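Local coordinates for protein AlyGC (Glaciecola chathamensis, PDB 5GKD) that is a marine bacterial alginate lyase of polysaccharide lyase family 6, which probably cleaves alginate chains by beta-elimination with the help of a bound calcium ion, at residues 345-350 against 370-375; 465-470 against 486-491; 492-497 against 515-520. One frame throughout, in Å; residues are numbered along the deposited sequence.

Contact 1: 345-350 against 370-375; sequences LIVNDQ and LLNQDA
Asn-372 grips the backbone of Asn-348 with both ends of its side-chain amide, at the point where two neighbouring parallel strands of the N-terminal beta-helix, the fold of the pectate-lyase-like clan, come to an end. Its OD1 accepts from Asn-348 N at 2.9 Å, with the donor well above the carbonyl plane, while its ND2 donates to Asn-348 O at 3.2 Å, the acceptor lying close to the amide plane. A chi1 of 64° puts CG between the backbone N and the carbonyl carbon, on the side of Asn-348. The amide extends the strand-to-strand bonding after the main chain of 370-375 has turned aside. OD1 also sits 3.2 Å from Val-347 CA, and Val-347 CG1 rests against the carboxamide. An alanine at this position would probably leave Asn-348 N and Asn-348 O without these side-chain mates and open a gap beside Val-347.

Before the turn the two strands pair in parallel. Ile-346 N donates to Leu-370 O at 3.0 Å, almost straight, and a weak bond runs from Asn-372 N to Ile-346 O. Leu-345 and Leu-370 lie side by side on one face of the sheet, CD1 of the first 4.1 Å from CD2 of the second; on the other, CG2 of Ile-346 meets CD2 of Leu-371.

Further out, a type I turn from Asn-372 to Ala-375 carries the backbone of 370-375 away, and a water donates to Asn-348 O and, weakly, to Asp-374 O. The other edge of 345-347 pairs by backbone bonds with Asn-314, Leu-316 and Asn-318, and Asn-318 OD1 accepts from Asp-349 N. Asn-348 has a role of its own in an Asx turn: its OD1 accepts from Gln-350 N at 2.8 Å.

Contact 2: 465-470 against 486-491; sequences VLQAGE and RAQEKG
Val-465 turns CG1 anti to its backbone N (chi1 -170°), which sets this methyl against Gln-488, 3.8 Å from Gln-488 CA and close to CB as well. Gln-488 likewise holds CG anti to its own N (chi1 165°), but its chain then bends at chi2, and the two side chains pass each other at a slant with Gln-488 OE1 4.2 Å from Val-465 CG1. On the other strand face Leu-466 and Ala-487 point the opposite way; Leu-466 packs on Ala-493 and Ile-495, Ala-487 on Ala-493.

Two backbone bonds join the segments as parallel strands of the C-terminal beta-helix: Leu-466 N donates to Arg-486 O at 2.8 Å, and Gln-488 N donates to Leu-466 O at 2.9 Å. Arg-486 O also receives the CA-H of Val-465, with 3.1 Å between CA and O.

Past these bonds the two segments diverge, and a water takes over. It donates to Leu-466 O at 2.9 Å and accepts from Glu-489 N at 2.8 Å, so Leu-466 O has two partners, and the N-H of Glu-489, the next along, is linked to it through the water. Gln-488 CB lies against the same carbonyl. Val-465 and Gln-467 pair on their other side with strand 441-444, while Arg-486, next to Val-465 in the register, sends NE toward Asp-514 OD2 in a long, weak ion pair.

Contact 3: 492-497 against 515-520; sequences SAVIFP and GVYVDA
Ile-495 is bonded through both its N and its O to strand 517-519, which runs parallel beside strand 493-497 in the C-terminal beta-helix. Three backbone bonds satisfy the facing groups: Tyr-517 N gives to Ala-493 O at 3.2 Å and is the most bent, Ile-495 N gives to Tyr-517 O at 2.7 Å, and Asp-519 N gives to Ile-495 O at 3.2 Å. The alternate residues Val-494 and Phe-496 turn their backbone groups to strand 469-473 instead. Val-516 N is hydrogen-bonded to Ser-550 OG, and Tyr-517 OH makes a weak bond with Glu-553 OE1.

The next donor in this series would be the N of Pro-497, which carries no hydrogen. A water fills in, hydrogen-bonded to Pro-497 O at 2.8 Å and to Asp-519 O at 2.7 Å, although it has more acceptors in reach than it has protons. Pro-497 uses its ring for packing, CD on Val-518 CG1 and CG on Ala-520.

Val-518 and Ile-495 share one face, where Ile-495 CD1 also reaches Val-516 CB; Val-494 and Tyr-517 lie side by side on the other. With chi1 at 175°, Asp-519 CG stands anti to its N and 3.8 Å from Phe-496 CE1. The carboxylate divides its work: OD1 is bonded to Thr-521 OG1 and Asn-554 ND2, whereas OD2 lies in the plane of the Phe-496 ring, at its edge, 3.4 Å from CE1.

In the fold
Contacts 2 and 3 are neighbours, their centres about 9 Å apart, and they share a backbone connection: Gly-469 N lies 2.9 Å from Ser-492 O and Gly-469 O lies 2.9 Å from Val-494 N, both probable hydrogen bonds. Ala-487 CB also packs on Gly-515 O. Contact 1 stands apart on the other beta-helix, its centre about 53 Å from that of contact 2 and 54 Å from that of contact 3. It lies in the chondroitinase B-like region that also holds the calcium site (Asn-180, Glu-183, Glu-212, Glu-214) and the carbonate pocket (Glu-214, Arg-240, Arg-264, Tyr-303), but none of the three contacts includes a residue of either site.

Contact 1: 345-350 against 370-375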
ATOM      1  N   LEU A 345      10.544 -27.867 -41.410  1.00 21.65           N
ATOM      2  CA  LEU A 345       9.276 -28.495 -41.741  1.00 22.33           C
ATOM      3  C   LEU A 345       8.172 -27.752 -41.015  1.00 22.29           C
ATOM      4  O   LEU A 345       8.183 -27.658 -39.782  1.00 21.89           O
ATOM      5  CB  LEU A 345       9.273 -29.978 -41.364  1.00 20.45           C
ATOM      6  CG  LEU A 345       7.928 -30.707 -41.423  1.00 22.74           C
ATOM      7  CD1 LEU A 345       7.427 -30.883 -42.839  1.00 19.12           C
ATOM      8  CD2 LEU A 345       8.032 -32.069 -40.752  1.00 20.72           C
ATOM      9  N   ILE A 346       7.224 -27.233 -41.784  1.00 21.63           N
ATOM     10  CA  ILE A 346       6.099 -26.462 -41.281  1.00 23.25           C
ATOM     11  C   ILE A 346       4.836 -27.160 -41.750  1.00 23.54           C
ATOM     12  O   ILE A 346       4.576 -27.235 -42.955  1.00 27.10           O
ATOM     13  CB  ILE A 346       6.129 -25.007 -41.782  1.00 21.90           C
ATOM     14  CG1 ILE A 346       7.443 -24.319 -41.412  1.00 20.42           C
ATOM     15  CG2 ILE A 346       4.949 -24.252 -41.241  1.00 23.59           C
ATOM     16  CD1 ILE A 346       7.597 -22.927 -42.004  1.00 23.66           C
ATOM     17  N   VAL A 347       4.064 -27.680 -40.811  1.00 22.61           N
ATOM     18  CA  VAL A 347       2.786 -28.305 -41.090  1.00 21.90           C
ATOM     19  C   VAL A 347       1.751 -27.570 -40.260  1.00 25.73           C
ATOM     20  O   VAL A 347       1.836 -27.553 -39.026  1.00 24.56           O
ATOM     21  CB  VAL A 347       2.785 -29.806 -40.765  1.00 23.73           C
ATOM     22  CG1 VAL A 347       1.417 -30.398 -41.093  1.00 22.20           C
ATOM     23  CG2 VAL A 347       3.884 -30.515 -41.522  1.00 21.98           C
ATOM     24  N   ASN A 348       0.778 -26.969 -40.930  1.00 23.88           N
ATOM     25  CA  ASN A 348      -0.217 -26.138 -40.266  1.00 26.88           C
ATOM     26  C   ASN A 348      -1.569 -26.445 -40.881  1.00 27.89           C
ATOM     27  O   ASN A 348      -1.704 -26.409 -42.106  1.00 32.05           O
ATOM     28  CB  ASN A 348       0.144 -24.654 -40.432  1.00 28.12           C
ATOM     29  CG  ASN A 348      -0.639 -23.750 -39.520  1.00 26.96           C
ATOM     30  OD1 ASN A 348      -1.802 -23.991 -39.244  1.00 37.91           O
ATOM     31  ND2 ASN A 348      -0.003 -22.690 -39.057  1.00 26.99           N
ATOM     32  N   ASP A 349      -2.563 -26.752 -40.054  1.00 29.38           N
ATOM     33  CA  ASP A 349      -3.895 -27.039 -40.567  1.00 29.93           C
ATOM     34  C   ASP A 349      -4.820 -25.822 -40.543  1.00 31.94           C
ATOM     35  O   ASP A 349      -6.039 -25.977 -40.667  1.00 37.04           O
ATOM     36  CB  ASP A 349      -4.519 -28.214 -39.802  1.00 31.37           C
ATOM     37  CG  ASP A 349      -4.678 -27.950 -38.314  1.00 38.97           C
ATOM     38  OD1 ASP A 349      -4.901 -26.797 -37.903  1.00 40.16           O
ATOM     39  OD2 ASP A 349      -4.589 -28.921 -37.538  1.00 47.31           O
ATOM     40  N   GLN A 350      -4.281 -24.617 -40.386  1.00 30.89           N
ATOM     41  CA  GLN A 350      -5.111 -23.421 -40.311  1.00 34.15           C
ATOM     42  C   GLN A 350      -5.181 -22.667 -41.633  1.00 32.64           C
ATOM     43  O   GLN A 350      -5.755 -21.579 -41.680  1.00 31.07           O
ATOM     44  CB  GLN A 350      -4.617 -22.497 -39.196  1.00 35.37           C
ATOM     45  CG  GLN A 350      -5.010 -22.961 -37.802  1.00 38.76           C
ATOM     46  CD  GLN A 350      -6.509 -23.247 -37.682  1.00 49.68           C
ATOM     47  OE1 GLN A 350      -7.329 -22.322 -37.629  1.00 48.13           O
ATOM     48  NE2 GLN A 350      -6.871 -24.537 -37.641  1.00 41.71           N
ATOM     49  N   LEU A 370      10.048 -27.299 -46.250  1.00 28.87           N
ATOM     50  CA  LEU A 370       8.888 -28.055 -46.705  1.00 23.89           C
ATOM     51  C   LEU A 370       7.642 -27.613 -45.954  1.00 22.74           C
ATOM     52  O   LEU A 370       7.644 -27.520 -44.717  1.00 24.92           O
ATOM     53  CB  LEU A 370       9.090 -29.564 -46.529  1.00 20.17           C
ATOM     54  CG  LEU A 370       7.979 -30.429 -47.136  1.00 26.66           C
ATOM     55  CD1 LEU A 370       7.968 -30.271 -48.658  1.00 26.35           C
ATOM     56  CD2 LEU A 370       8.126 -31.898 -46.777  1.00 23.42           C
ATOM     57  N   LEU A 371       6.584 -27.367 -46.711  1.00 22.69           N
ATOM     58  CA  LEU A 371       5.282 -26.923 -46.253  1.00 22.00           C
ATOM     59  C   LEU A 371       4.244 -27.939 -46.698  1.00 26.02           C
ATOM     60  O   LEU A 371       4.351 -28.497 -47.795  1.00 27.01           O
ATOM     61  CB  LEU A 371       4.921 -25.582 -46.890  1.00 25.73           C
ATOM     62  CG  LEU A 371       4.648 -24.283 -46.162  1.00 29.88           C
ATOM     63  CD1 LEU A 371       4.146 -23.267 -47.178  1.00 26.08           C
ATOM     64  CD2 LEU A 371       3.658 -24.475 -45.041  1.00 30.36           C
ATOM     65  N   ASN A 372       3.212 -28.148 -45.882  1.00 25.22           N
ATOM     66  CA  ASN A 372       2.096 -28.961 -46.344  1.00 24.71           C
ATOM     67  C   ASN A 372       1.264 -28.179 -47.362  1.00 29.72           C
ATOM     68  O   ASN A 372       1.210 -26.945 -47.342  1.00 24.95           O
ATOM     69  CB  ASN A 372       1.239 -29.454 -45.170  1.00 23.27           C
ATOM     70  CG  ASN A 372       0.553 -28.330 -44.410  1.00 25.97           C
ATOM     71  OD1 ASN A 372       1.204 -27.497 -43.775  1.00 27.59           O
ATOM     72  ND2 ASN A 372      -0.769 -28.329 -44.435  1.00 25.35           N
ATOM     73  N   GLN A 373       0.618 -28.922 -48.268  1.00 26.44           N
ATOM     74  CA  GLN A 373       0.090 -28.321 -49.491  1.00 30.31           C
ATOM     75  C   GLN A 373      -1.097 -27.404 -49.230  1.00 30.56           C
ATOM     76  O   GLN A 373      -1.346 -26.492 -50.022  1.00 30.98           O
ATOM     77  CB  GLN A 373      -0.311 -29.420 -50.475  1.00 29.77           C
ATOM     78  CG  GLN A 373      -1.303 -30.407 -49.893  1.00 31.60           C
ATOM     79  CD  GLN A 373      -1.658 -31.525 -50.857  1.00 36.92           C
ATOM     80  OE1 GLN A 373      -1.039 -31.681 -51.914  1.00 35.57           O
ATOM     81  NE2 GLN A 373      -2.665 -32.309 -50.491  1.00 40.20           N
ATOM     82  N   ASP A 374      -1.826 -27.609 -48.134  1.00 28.30           N
ATOM     83  CA  ASP A 374      -2.980 -26.770 -47.839  1.00 32.23           C
ATOM     84  C   ASP A 374      -2.617 -25.439 -47.204  1.00 32.42           C
ATOM     85  O   ASP A 374      -3.512 -24.632 -46.948  1.00 34.99           O
ATOM     86  CB  ASP A 374      -3.948 -27.494 -46.906  1.00 34.65           C
ATOM     87  CG  ASP A 374      -4.543 -28.724 -47.535  1.00 37.03           C
ATOM     88  OD1 ASP A 374      -4.710 -28.725 -48.769  1.00 35.80           O
ATOM     89  OD2 ASP A 374      -4.843 -29.680 -46.790  1.00 40.74           O
ATOM     90  N   ALA A 375      -1.351 -25.188 -46.924  1.00 29.18           N
ATOM     91  CA  ALA A 375      -0.949 -23.997 -46.183  1.00 31.47           C
ATOM     92  C   ALA A 375      -0.369 -22.993 -47.166  1.00 30.96           C
ATOM     93  O   ALA A 375       0.759 -23.156 -47.626  1.00 38.40           O
ATOM     94  CB  ALA A 375       0.051 -24.350 -45.087  1.00 31.23           C
TER
HETATM   95  O   HOH W   1      -3.696 -25.624 -43.804  1.00 33.64           O

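Contact 2: 465-470 against 486-491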
ATOM      1  N   VAL A 465     -24.193 -22.574  -0.751  1.00 38.22           N
ATOM      2  CA  VAL A 465     -25.492 -22.468  -1.406  1.00 37.49           C
ATOM      3  C   VAL A 465     -26.431 -21.772  -0.429  1.00 37.17           C
ATOM      4  O   VAL A 465     -26.887 -22.377   0.548  1.00 35.93           O
ATOM      5  CB  VAL A 465     -26.033 -23.837  -1.831  1.00 36.39           C
ATOM      6  CG1 VAL A 465     -27.239 -23.665  -2.723  1.00 39.54           C
ATOM      7  CG2 VAL A 465     -24.953 -24.621  -2.544  1.00 33.91           C
ATOM      8  N   LEU A 466     -26.706 -20.493  -0.677  1.00 35.84           N
ATOM      9  CA  LEU A 466     -27.513 -19.695   0.235  1.00 36.86           C
ATOM     10  C   LEU A 466     -28.990 -19.930  -0.047  1.00 41.32           C
ATOM     11  O   LEU A 466     -29.447 -19.793  -1.189  1.00 39.70           O
ATOM     12  CB  LEU A 466     -27.193 -18.205   0.099  1.00 37.06           C
ATOM     13  CG  LEU A 466     -25.752 -17.740  -0.085  1.00 37.69           C
ATOM     14  CD1 LEU A 466     -25.695 -16.231  -0.239  1.00 31.62           C
ATOM     15  CD2 LEU A 466     -24.893 -18.191   1.068  1.00 33.59           C
ATOM     16  N   GLN A 467     -29.735 -20.287   0.992  1.00 40.33           N
ATOM     17  CA  GLN A 467     -31.172 -20.408   0.852  1.00 39.79           C
ATOM     18  C   GLN A 467     -31.792 -19.017   0.773  1.00 41.46           C
ATOM     19  O   GLN A 467     -31.146 -18.006   1.062  1.00 36.56           O
ATOM     20  CB  GLN A 467     -31.744 -21.209   2.014  1.00 42.84           C
ATOM     21  CG  GLN A 467     -31.051 -22.555   2.225  1.00 46.09           C
ATOM     22  CD  GLN A 467     -31.222 -23.090   3.640  1.00 56.64           C
ATOM     23  OE1 GLN A 467     -31.453 -22.328   4.580  1.00 62.75           O
ATOM     24  NE2 GLN A 467     -31.088 -24.400   3.802  1.00 62.55           N
ATOM     25  N   ALA A 468     -33.055 -18.971   0.360  1.00 38.57           N
ATOM     26  CA  ALA A 468     -33.730 -17.696   0.161  1.00 36.27           C
ATOM     27  C   ALA A 468     -33.808 -16.918   1.465  1.00 33.52           C
ATOM     28  O   ALA A 468     -33.930 -17.499   2.543  1.00 39.28           O
ATOM     29  CB  ALA A 468     -35.132 -17.932  -0.397  1.00 41.34           C
ATOM     30  N   GLY A 469     -33.707 -15.600   1.370  1.00 36.84           N
ATOM     31  CA  GLY A 469     -33.842 -14.763   2.540  1.00 35.81           C
ATOM     32  C   GLY A 469     -32.809 -13.654   2.552  1.00 36.15           C
ATOM     33  O   GLY A 469     -32.244 -13.300   1.518  1.00 39.93           O
ATOM     34  N   GLU A 470     -32.567 -13.120   3.747  1.00 35.70           N
ATOM     35  CA  GLU A 470     -31.759 -11.924   3.954  1.00 38.56           C
ATOM     36  C   GLU A 470     -30.490 -12.285   4.717  1.00 39.53           C
ATOM     37  O   GLU A 470     -30.551 -12.972   5.738  1.00 40.00           O
ATOM     38  CB  GLU A 470     -32.557 -10.850   4.714  1.00 34.86           C
ATOM     39  CG  GLU A 470     -33.716 -10.249   3.901  1.00 39.10           C
ATOM     40  CD  GLU A 470     -34.391  -9.044   4.568  1.00 41.84           C
ATOM     41  OE1 GLU A 470     -34.345  -8.916   5.807  1.00 37.73           O
ATOM     42  OE2 GLU A 470     -34.965  -8.203   3.841  1.00 43.35           O
ATOM     43  N   ARG A 486     -23.102 -19.219  -3.973  1.00 32.69           N
ATOM     44  CA  ARG A 486     -24.152 -19.452  -4.959  1.00 33.68           C
ATOM     45  C   ARG A 486     -25.522 -19.362  -4.304  1.00 33.09           C
ATOM     46  O   ARG A 486     -25.753 -19.978  -3.261  1.00 35.19           O
ATOM     47  CB  ARG A 486     -23.984 -20.826  -5.615  1.00 33.04           C
ATOM     48  CG  ARG A 486     -25.091 -21.203  -6.594  1.00 40.60           C
ATOM     49  CD  ARG A 486     -24.858 -22.581  -7.162  1.00 38.33           C
ATOM     50  NE  ARG A 486     -23.588 -22.631  -7.876  1.00 47.70           N
ATOM     51  CZ  ARG A 486     -22.909 -23.746  -8.137  1.00 48.17           C
ATOM     52  NH1 ARG A 486     -23.380 -24.926  -7.738  1.00 46.04           N
ATOM     53  NH2 ARG A 486     -21.754 -23.681  -8.792  1.00 44.61           N
ATOM     54  N   ALA A 487     -26.428 -18.610  -4.914  1.00 31.51           N
ATOM     55  CA  ALA A 487     -27.811 -18.591  -4.449  1.00 38.21           C
ATOM     56  C   ALA A 487     -28.516 -19.866  -4.886  1.00 37.32           C
ATOM     57  O   ALA A 487     -28.387 -20.295  -6.036  1.00 38.88           O
ATOM     58  CB  ALA A 487     -28.556 -17.373  -4.993  1.00 38.39           C
ATOM     59  N   GLN A 488     -29.251 -20.450  -3.981  1.00 41.45           N
ATOM     60  CA  GLN A 488     -30.010 -21.625  -4.276  1.00 45.09           C
ATOM     61  C   GLN A 488     -30.956 -21.282  -5.411  1.00 42.11           C
ATOM     62  O   GLN A 488     -31.129 -22.022  -6.319  1.00 46.23           O
ATOM     63  CB  GLN A 488     -30.753 -21.994  -3.042  1.00 45.43           C
ATOM     64  CG  GLN A 488     -31.847 -22.969  -3.265  1.00 55.58           C
ATOM     65  CD  GLN A 488     -31.413 -24.318  -2.896  1.00 58.48           C
ATOM     66  OE1 GLN A 488     -31.215 -24.593  -1.747  1.00 61.28           O
ATOM     67  NE2 GLN A 488     -31.239 -25.158  -3.864  1.00 67.47           N
ATOM     68  N   GLU A 489     -31.540 -20.110  -5.354  1.00 43.79           N
ATOM     69  CA  GLU A 489     -32.423 -19.651  -6.387  1.00 47.96           C
ATOM     70  C   GLU A 489     -32.135 -18.173  -6.660  1.00 46.27           C
ATOM     71  O   GLU A 489     -32.333 -17.339  -5.823  1.00 41.79           O
ATOM     72  CB  GLU A 489     -33.853 -19.890  -5.958  1.00 50.54           C
ATOM     73  CG  GLU A 489     -34.840 -19.080  -6.729  1.00 61.32           C
ATOM     74  CD  GLU A 489     -35.629 -19.913  -7.697  1.00 74.63           C
ATOM     75  OE1 GLU A 489     -35.255 -19.918  -8.867  1.00 80.13           O
ATOM     76  OE2 GLU A 489     -36.627 -20.539  -7.286  1.00 71.63           O
ATOM     77  N   LYS A 490     -31.653 -17.886  -7.846  1.00 47.98           N
ATOM     78  CA  LYS A 490     -31.257 -16.538  -8.243  1.00 56.81           C
ATOM     79  C   LYS A 490     -32.135 -15.347  -7.881  1.00 51.49           C
ATOM     80  O   LYS A 490     -33.251 -15.288  -8.299  1.00 55.39           O
ATOM     81  CB  LYS A 490     -31.035 -16.516  -9.737  1.00 20.00           C
ATOM     82  CG  LYS A 490     -30.316 -15.292 -10.231  1.00 20.00           C
ATOM     83  CD  LYS A 490     -30.837 -14.851 -11.565  1.00 20.00           C
ATOM     84  CE  LYS A 490     -30.102 -15.546 -12.687  1.00 20.00           C
ATOM     85  NZ  LYS A 490     -30.538 -15.013 -14.001  1.00 20.00           N
ATOM     86  N   GLY A 491     -31.604 -14.400  -7.115  1.00 47.13           N
ATOM     87  CA  GLY A 491     -32.308 -13.213  -6.778  1.00 43.35           C
ATOM     88  C   GLY A 491     -33.065 -13.447  -5.513  1.00 44.06           C
ATOM     89  O   GLY A 491     -33.697 -12.545  -5.050  1.00 47.29           O
TER
HETATM   90  O   HOH W   2     -31.698 -18.901  -2.846  1.00 45.44           O

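Contact 3: 492-497 against 515-520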
ATOM      1  N   SER A 492     -33.012 -14.642  -4.954  1.00 41.84           N
ATOM      2  CA  SER A 492     -33.724 -14.901  -3.725  1.00 42.55           C
ATOM      3  C   SER A 492     -32.843 -14.803  -2.496  1.00 39.48           C
ATOM      4  O   SER A 492     -33.350 -14.877  -1.421  1.00 39.85           O
ATOM      5  CB  SER A 492     -34.455 -16.224  -3.759  1.00 39.52           C
ATOM      6  OG  SER A 492     -33.553 -17.278  -3.779  1.00 46.96           O
ATOM      7  N   ALA A 493     -31.537 -14.637  -2.655  1.00 37.96           N
ATOM      8  CA  ALA A 493     -30.647 -14.471  -1.507  1.00 33.20           C
ATOM      9  C   ALA A 493     -30.155 -13.063  -1.574  1.00 32.48           C
ATOM     10  O   ALA A 493     -29.471 -12.715  -2.467  1.00 34.87           O
ATOM     11  CB  ALA A 493     -29.498 -15.429  -1.533  1.00 35.28           C
ATOM     12  N   VAL A 494     -30.536 -12.276  -0.599  1.00 33.47           N
ATOM     13  CA  VAL A 494     -30.212 -10.881  -0.509  1.00 32.11           C
ATOM     14  C   VAL A 494     -29.152 -10.649   0.532  1.00 29.90           C
ATOM     15  O   VAL A 494     -29.310 -11.035   1.628  1.00 34.93           O
ATOM     16  CB  VAL A 494     -31.477 -10.072  -0.180  1.00 36.22           C
ATOM     17  CG1 VAL A 494     -31.223  -8.594  -0.265  1.00 33.22           C
ATOM     18  CG2 VAL A 494     -32.588 -10.439  -1.129  1.00 37.82           C
ATOM     19  N   ILE A 495     -28.063 -10.012   0.152  1.00 33.40           N
ATOM     20  CA  ILE A 495     -26.942  -9.759   1.054  1.00 32.19           C
ATOM     21  C   ILE A 495     -26.898  -8.266   1.351  1.00 28.88           C
ATOM     22  O   ILE A 495     -26.851  -7.443   0.430  1.00 32.06           O
ATOM     23  CB  ILE A 495     -25.614 -10.257   0.460  1.00 29.93           C
ATOM     24  CG1 ILE A 495     -25.661 -11.778   0.281  1.00 29.87           C
ATOM     25  CG2 ILE A 495     -24.447  -9.856   1.360  1.00 28.35           C
ATOM     26  CD1 ILE A 495     -24.775 -12.317  -0.860  1.00 30.37           C
ATOM     27  N   PHE A 496     -26.935  -7.917   2.635  1.00 33.84           N
ATOM     28  CA  PHE A 496     -26.928  -6.524   3.072  1.00 28.24           C
ATOM     29  C   PHE A 496     -25.617  -6.225   3.777  1.00 32.19           C
ATOM     30  O   PHE A 496     -25.473  -6.546   4.966  1.00 32.46           O
ATOM     31  CB  PHE A 496     -28.095  -6.232   4.016  1.00 31.08           C
ATOM     32  CG  PHE A 496     -29.441  -6.241   3.371  1.00 32.93           C
ATOM     33  CD1 PHE A 496     -29.853  -5.196   2.569  1.00 34.82           C
ATOM     34  CD2 PHE A 496     -30.318  -7.277   3.600  1.00 37.21           C
ATOM     35  CE1 PHE A 496     -31.103  -5.200   1.998  1.00 35.34           C
ATOM     36  CE2 PHE A 496     -31.577  -7.279   3.027  1.00 38.09           C
ATOM     37  CZ  PHE A 496     -31.962  -6.244   2.229  1.00 34.76           C
ATOM     38  N   PRO A 497     -24.647  -5.595   3.119  1.00 28.63           N
ATOM     39  CA  PRO A 497     -23.466  -5.121   3.842  1.00 28.55           C
ATOM     40  C   PRO A 497     -23.811  -3.997   4.812  1.00 30.22           C
ATOM     41  O   PRO A 497     -24.602  -3.099   4.508  1.00 32.93           O
ATOM     42  CB  PRO A 497     -22.551  -4.624   2.719  1.00 25.11           C
ATOM     43  CG  PRO A 497     -23.503  -4.245   1.621  1.00 24.53           C
ATOM     44  CD  PRO A 497     -24.593  -5.253   1.688  1.00 26.11           C
ATOM     45  N   GLY A 515     -25.460 -15.700  -8.945  1.00 29.34           N
ATOM     46  CA  GLY A 515     -26.865 -15.526  -8.639  1.00 32.90           C
ATOM     47  C   GLY A 515     -27.186 -14.789  -7.357  1.00 31.15           C
ATOM     48  O   GLY A 515     -28.286 -14.924  -6.842  1.00 38.76           O
ATOM     49  N   VAL A 516     -26.280 -14.009  -6.827  1.00 31.01           N
ATOM     50  CA  VAL A 516     -26.544 -13.369  -5.561  1.00 25.47           C
ATOM     51  C   VAL A 516     -27.108 -11.978  -5.817  1.00 25.17           C
ATOM     52  O   VAL A 516     -27.024 -11.437  -6.916  1.00 30.14           O
ATOM     53  CB  VAL A 516     -25.285 -13.310  -4.664  1.00 29.39           C
ATOM     54  CG1 VAL A 516     -24.585 -14.655  -4.637  1.00 29.83           C
ATOM     55  CG2 VAL A 516     -24.337 -12.206  -5.122  1.00 28.37           C
ATOM     56  N   TYR A 517     -27.687 -11.396  -4.780  1.00 25.79           N
ATOM     57  CA  TYR A 517     -28.275 -10.070  -4.858  1.00 28.74           C
ATOM     58  C   TYR A 517     -27.736  -9.253  -3.694  1.00 29.22           C
ATOM     59  O   TYR A 517     -27.862  -9.661  -2.536  1.00 30.11           O
ATOM     60  CB  TYR A 517     -29.808 -10.165  -4.821  1.00 34.48           C
ATOM     61  CG  TYR A 517     -30.516  -8.892  -5.184  1.00 35.88           C
ATOM     62  CD1 TYR A 517     -30.625  -7.847  -4.265  1.00 40.02           C
ATOM     63  CD2 TYR A 517     -31.088  -8.723  -6.443  1.00 41.14           C
ATOM     64  CE1 TYR A 517     -31.271  -6.666  -4.585  1.00 39.16           C
ATOM     65  CE2 TYR A 517     -31.739  -7.536  -6.778  1.00 50.10           C
ATOM     66  CZ  TYR A 517     -31.824  -6.514  -5.840  1.00 50.53           C
ATOM     67  OH  TYR A 517     -32.465  -5.338  -6.153  1.00 56.08           O
ATOM     68  N   VAL A 518     -27.133  -8.109  -3.996  1.00 29.58           N
ATOM     69  CA  VAL A 518     -26.532  -7.265  -2.974  1.00 26.86           C
ATOM     70  C   VAL A 518     -27.204  -5.911  -3.019  1.00 25.64           C
ATOM     71  O   VAL A 518     -27.190  -5.241  -4.057  1.00 29.79           O
ATOM     72  CB  VAL A 518     -25.009  -7.110  -3.141  1.00 25.70           C
ATOM     73  CG1 VAL A 518     -24.472  -6.159  -2.068  1.00 22.34           C
ATOM     74  CG2 VAL A 518     -24.305  -8.444  -3.035  1.00 21.61           C
ATOM     75  N   ASP A 519     -27.778  -5.512  -1.891  1.00 27.08           N
ATOM     76  CA  ASP A 519     -28.322  -4.181  -1.683  1.00 28.42           C
ATOM     77  C   ASP A 519     -27.464  -3.528  -0.609  1.00 27.20           C
ATOM     78  O   ASP A 519     -27.517  -3.927   0.557  1.00 31.91           O
ATOM     79  CB  ASP A 519     -29.797  -4.265  -1.275  1.00 28.93           C
ATOM     80  CG  ASP A 519     -30.402  -2.919  -0.932  1.00 29.69           C
ATOM     81  OD1 ASP A 519     -29.751  -1.875  -1.124  1.00 32.40           O
ATOM     82  OD2 ASP A 519     -31.557  -2.905  -0.453  1.00 37.55           O
ATOM     83  N   ALA A 520     -26.669  -2.536  -1.006  1.00 27.02           N
ATOM     84  CA  ALA A 520     -25.743  -1.845  -0.118  1.00 24.89           C
ATOM     85  C   ALA A 520     -26.367  -0.641   0.582  1.00 26.66           C
ATOM     86  O   ALA A 520     -25.632   0.229   1.063  1.00 27.27           O
ATOM     87  CB  ALA A 520     -24.508  -1.394  -0.896  1.00 27.69           C
TER
HETATM   88  O   HOH W   3     -26.952  -2.907   2.975  1.00 29.92           O